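Superoxide dismutase [Ni] (Streptomyces coelicolor, PDB 1T6U) catalyses the disproportionation of superoxide into hydrogen peroxide and molecular oxygen, using a nickel ion as cofactor in a hollow hexameric assembly. Local coordinates at residues A14-M28 and A40-H54. The protein carries 1 engineered substitution. Residues are numbered along the deposited sequence; the frame is centred on the assembly and turned at random.
Sequences ARIEAESVKAVQEKM and ATVIKEQRAELAKHH
Helix 12-30 packs antiparallel on helix 34-62 in a buried contact joined by the salt bridge of Glu-17 with Arg-47; the segment axes come within 8.2 Å of each other, their directions 155° apart. The guanidinium grips side-on, Arg-47 NE giving Glu-17 OE2 a nearly straight 2.9 Å bond and Arg-47 NH2 reaching Glu-17 OE1 at 3.0 Å. Both donors meet the syn sides from out of the carboxylate plane, the two planes being turned 37° apart. Bends at chi2 and chi3 fold Arg-47 back toward the carboxylate, and Leu-50 CD1 lies over one guanidinium face, offset toward the rim. Glu-17 OE1 also takes a water that bridges to His-54 NE2, while His-1 of a neighbouring subunit, a nickel ligand, hydrogen-bonds through NE2 to Glu-17 OE2. A leucine replacing Arg-47 would probably leave the Glu-17 carboxylate without its charged mate and freer to turn. These are two helices of the subunit's four-helix bundle, packed knobs-into-holes: Glu-17 sits among Arg-47, Leu-50, Ala-51 and His-54, and Lys-44 among Val-21, Val-24, Gln-25 and Met-28. Lys-44 crosses Gln-25 at about a right angle, Lys-44 CD lying 3.6 Å from Gln-25 CG, its NZ hydrogen-bonding Ser-91 O. Beyond it, Met-28 CG presses on Ala-40 CB at 3.5 Å.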
# COMPACT_ATOMS: atom_id res chain seq x y z
N ALA A 14 11.95 5.65 12.37
CA ALA A 14 12.67 6.39 11.35
C ALA A 14 14.13 5.96 11.29
O ALA A 14 14.69 5.76 10.18
CB ALA A 14 12.61 7.89 11.64
N ARG A 15 14.80 5.82 12.44
CA ARG A 15 16.19 5.45 12.46
C ARG A 15 16.50 4.13 11.76
O ARG A 15 17.44 4.03 10.97
CB ARG A 15 16.70 5.35 13.93
CG ARG A 15 18.23 5.14 13.96
CD ARG A 15 18.73 4.95 15.37
NE ARG A 15 18.32 3.60 15.78
CZ ARG A 15 17.53 3.35 16.81
NH1 ARG A 15 17.05 4.32 17.58
NH2 ARG A 15 17.27 2.06 17.02
N ILE A 16 15.67 3.10 12.05
CA ILE A 16 16.02 1.82 11.45
C ILE A 16 15.84 1.86 9.96
O ILE A 16 16.64 1.26 9.25
CB ILE A 16 15.15 0.73 12.13
CG1 ILE A 16 15.39 0.60 13.64
CG2 ILE A 16 15.29 -0.60 11.39
CD1 ILE A 16 14.30 -0.01 14.50
N GLU A 17 14.86 2.60 9.44
CA GLU A 17 14.72 2.69 7.97
C GLU A 17 15.90 3.47 7.40
O GLU A 17 16.41 3.07 6.36
CB GLU A 17 13.38 3.28 7.56
CG GLU A 17 12.17 2.45 7.97
CD GLU A 17 12.18 1.07 7.34
OE1 GLU A 17 11.33 0.26 7.73
OE2 GLU A 17 13.04 0.80 6.45
N ALA A 18 16.34 4.56 8.07
CA ALA A 18 17.50 5.29 7.58
C ALA A 18 18.76 4.45 7.66
O ALA A 18 19.65 4.55 6.80
CB ALA A 18 17.55 6.62 8.32
N GLU A 19 18.90 3.59 8.67
CA GLU A 19 20.01 2.66 8.74
C GLU A 19 20.01 1.71 7.53
O GLU A 19 21.02 1.40 6.93
CB GLU A 19 19.91 1.89 10.08
CG GLU A 19 20.30 2.68 11.30
CD GLU A 19 20.08 1.95 12.61
OE1 GLU A 19 20.35 2.55 13.68
OE2 GLU A 19 19.63 0.78 12.60
N SER A 20 18.81 1.22 7.17
CA SER A 20 18.75 0.34 6.00
C SER A 20 19.11 1.13 4.73
O SER A 20 19.83 0.60 3.89
CB SER A 20 17.43 -0.46 5.99
OG SER A 20 16.50 0.36 5.41
N VAL A 21 18.69 2.40 4.59
CA VAL A 21 19.12 3.19 3.45
C VAL A 21 20.65 3.24 3.37
O VAL A 21 21.24 3.00 2.30
CB VAL A 21 18.49 4.58 3.52
CG1 VAL A 21 19.07 5.55 2.52
CG2 VAL A 21 16.99 4.53 3.25
N LYS A 22 21.32 3.59 4.47
CA LYS A 22 22.76 3.69 4.44
C LYS A 22 23.43 2.36 4.11
O LYS A 22 24.40 2.28 3.36
CB LYS A 22 23.29 4.16 5.81
CG LYS A 22 24.79 4.40 5.77
CD LYS A 22 25.36 4.87 7.12
CE LYS A 22 26.86 4.99 6.94
NZ LYS A 22 27.66 5.07 8.20
N ALA A 23 22.87 1.30 4.69
CA ALA A 23 23.38 -0.04 4.42
C ALA A 23 23.25 -0.40 2.94
O ALA A 23 24.18 -0.97 2.36
CB ALA A 23 22.69 -1.09 5.27
N VAL A 24 22.14 -0.09 2.33
CA VAL A 24 21.95 -0.29 0.90
C VAL A 24 22.96 0.48 0.10
O VAL A 24 23.58 -0.06 -0.83
CB VAL A 24 20.50 0.03 0.49
CG1 VAL A 24 20.34 -0.02 -1.02
CG2 VAL A 24 19.54 -0.97 1.12
N GLN A 25 23.18 1.74 0.44
CA GLN A 25 24.20 2.54 -0.25
C GLN A 25 25.57 1.88 -0.13
O GLN A 25 26.27 1.79 -1.14
CB GLN A 25 24.21 3.98 0.29
CG GLN A 25 22.92 4.73 0.01
CD GLN A 25 22.81 6.06 0.72
OE1 GLN A 25 23.18 6.19 1.90
NE2 GLN A 25 22.23 7.04 0.02
N GLU A 26 25.96 1.41 1.07
CA GLU A 26 27.26 0.74 1.20
C GLU A 26 27.36 -0.48 0.28
O GLU A 26 28.35 -0.77 -0.41
CB GLU A 26 27.49 0.38 2.66
CG GLU A 26 27.61 1.54 3.60
CD GLU A 26 27.44 1.26 5.07
OE1 GLU A 26 27.89 2.06 5.92
OE2 GLU A 26 26.85 0.24 5.47
N LYS A 27 26.29 -1.27 0.26
CA LYS A 27 26.31 -2.47 -0.57
C LYS A 27 26.37 -2.17 -2.06
O LYS A 27 26.93 -2.92 -2.83
CB LYS A 27 25.05 -3.30 -0.27
CG LYS A 27 25.13 -3.90 1.13
CD LYS A 27 23.97 -4.73 1.54
CE LYS A 27 24.19 -5.50 2.82
NZ LYS A 27 25.45 -6.27 2.95
N MET A 28 25.79 -1.07 -2.48
CA MET A 28 25.87 -0.68 -3.88
C MET A 28 27.30 -0.47 -4.28
O MET A 28 27.66 -0.65 -5.40
CB MET A 28 25.03 0.59 -4.16
CG MET A 28 23.53 0.33 -3.96
SD MET A 28 22.46 1.73 -4.35
CE MET A 28 22.37 1.58 -6.13
N ALA A 40 18.69 -2.60 -5.50
CA ALA A 40 19.12 -1.75 -4.40
C ALA A 40 18.45 -0.38 -4.53
O ALA A 40 18.06 0.22 -3.52
CB ALA A 40 20.65 -1.66 -4.42
N THR A 41 18.33 0.13 -5.75
CA THR A 41 17.74 1.44 -5.96
C THR A 41 16.28 1.41 -5.64
O THR A 41 15.79 2.33 -4.95
CB THR A 41 17.99 1.90 -7.41
OG1 THR A 41 19.39 1.93 -7.70
CG2 THR A 41 17.44 3.31 -7.65
N VAL A 42 15.55 0.39 -6.09
CA VAL A 42 14.15 0.19 -5.76
C VAL A 42 13.93 0.18 -4.24
O VAL A 42 13.09 0.89 -3.69
CB VAL A 42 13.62 -1.13 -6.36
CG1 VAL A 42 12.24 -1.45 -5.80
CG2 VAL A 42 13.63 -1.08 -7.87
N ILE A 43 14.74 -0.62 -3.54
CA ILE A 43 14.54 -0.78 -2.10
C ILE A 43 14.91 0.47 -1.34
O ILE A 43 14.21 0.88 -0.39
CB ILE A 43 15.35 -2.04 -1.67
CG1 ILE A 43 14.62 -3.29 -2.19
CG2 ILE A 43 15.63 -2.10 -0.21
CD1 ILE A 43 15.39 -4.58 -2.07
N LYS A 44 16.03 1.07 -1.72
CA LYS A 44 16.46 2.31 -1.09
C LYS A 44 15.34 3.33 -1.17
O LYS A 44 15.03 4.06 -0.21
CB LYS A 44 17.73 2.84 -1.78
CG LYS A 44 18.20 4.19 -1.24
CD LYS A 44 19.66 4.49 -1.55
CE LYS A 44 20.02 4.53 -3.02
NZ LYS A 44 19.40 5.73 -3.63
N GLU A 45 14.71 3.39 -2.33
CA GLU A 45 13.64 4.39 -2.50
C GLU A 45 12.49 4.13 -1.54
O GLU A 45 11.94 5.06 -0.92
CB GLU A 45 13.16 4.39 -3.96
CG GLU A 45 12.44 5.63 -4.44
CD GLU A 45 13.36 6.79 -4.75
OE1 GLU A 45 14.59 6.63 -4.79
OE2 GLU A 45 12.84 7.91 -4.97
N GLN A 46 12.13 2.87 -1.38
CA GLN A 46 11.04 2.48 -0.48
C GLN A 46 11.37 2.75 0.97
O GLN A 46 10.53 3.28 1.71
CB GLN A 46 10.74 0.99 -0.68
CG GLN A 46 10.14 0.62 -2.01
CD GLN A 46 10.13 -0.84 -2.37
OE1 GLN A 46 10.87 -1.67 -1.85
NE2 GLN A 46 9.33 -1.29 -3.33
N ARG A 47 12.57 2.36 1.41
CA ARG A 47 12.85 2.53 2.83
C ARG A 47 12.98 4.00 3.19
O ARG A 47 12.55 4.41 4.26
CB ARG A 47 14.09 1.72 3.23
CG ARG A 47 14.14 0.28 2.82
CD ARG A 47 12.84 -0.49 2.81
NE ARG A 47 12.25 -0.72 4.11
CZ ARG A 47 11.29 -1.60 4.37
NH1 ARG A 47 10.78 -2.38 3.42
NH2 ARG A 47 10.81 -1.73 5.60
N ALA A 48 13.56 4.79 2.27
CA ALA A 48 13.71 6.23 2.49
C ALA A 48 12.33 6.87 2.61
O ALA A 48 12.11 7.73 3.46
CB ALA A 48 14.51 6.85 1.38
N GLU A 49 11.40 6.47 1.75
CA GLU A 49 10.03 6.98 1.86
C GLU A 49 9.38 6.65 3.19
O GLU A 49 8.72 7.50 3.77
CB GLU A 49 9.19 6.41 0.70
CG GLU A 49 7.74 6.89 0.69
CD GLU A 49 7.56 8.35 0.36
OE1 GLU A 49 8.52 9.13 0.12
OE2 GLU A 49 6.36 8.74 0.32
N LEU A 50 9.59 5.44 3.69
CA LEU A 50 9.07 5.06 4.99
C LEU A 50 9.69 5.93 6.09
O LEU A 50 9.01 6.40 7.03
CB LEU A 50 9.35 3.60 5.26
CG LEU A 50 8.49 2.59 4.54
CD1 LEU A 50 9.03 1.19 4.71
CD2 LEU A 50 7.04 2.68 5.06
N ALA A 51 10.99 6.17 6.00
CA ALA A 51 11.67 7.04 6.97
C ALA A 51 11.07 8.43 6.96
O ALA A 51 10.86 9.04 8.01
CB ALA A 51 13.17 7.10 6.71
N LYS A 52 10.76 8.97 5.78
CA LYS A 52 10.11 10.27 5.70
C LYS A 52 8.76 10.27 6.40
O LYS A 52 8.43 11.22 7.14
CB LYS A 52 9.97 10.70 4.25
CG LYS A 52 11.27 11.11 3.56
CD LYS A 52 11.05 11.55 2.12
CE LYS A 52 10.69 13.01 2.00
NZ LYS A 52 10.22 13.34 0.62
N HIS A 53 7.96 9.22 6.16
CA HIS A 53 6.68 9.13 6.88
C HIS A 53 6.84 9.18 8.40
O HIS A 53 6.18 9.91 9.11
CB HIS A 53 5.97 7.86 6.43
CG HIS A 53 4.72 7.61 7.22
ND1 HIS A 53 3.53 8.23 6.98
CD2 HIS A 53 4.52 6.78 8.29
CE1 HIS A 53 2.65 7.79 7.87
NE2 HIS A 53 3.23 6.91 8.66
N HIS A 54 7.78 8.34 8.90
CA HIS A 54 7.98 8.30 10.34
C HIS A 54 8.39 9.68 10.89
O HIS A 54 7.92 10.10 11.93
CB HIS A 54 8.99 7.22 10.70
CG HIS A 54 8.56 5.85 10.39
ND1 HIS A 54 7.34 5.35 10.78
CD2 HIS A 54 9.22 4.88 9.74
CE1 HIS A 54 7.28 4.09 10.35
NE2 HIS A 54 8.41 3.77 9.71
O HOH W 1 9.26 1.08 9.05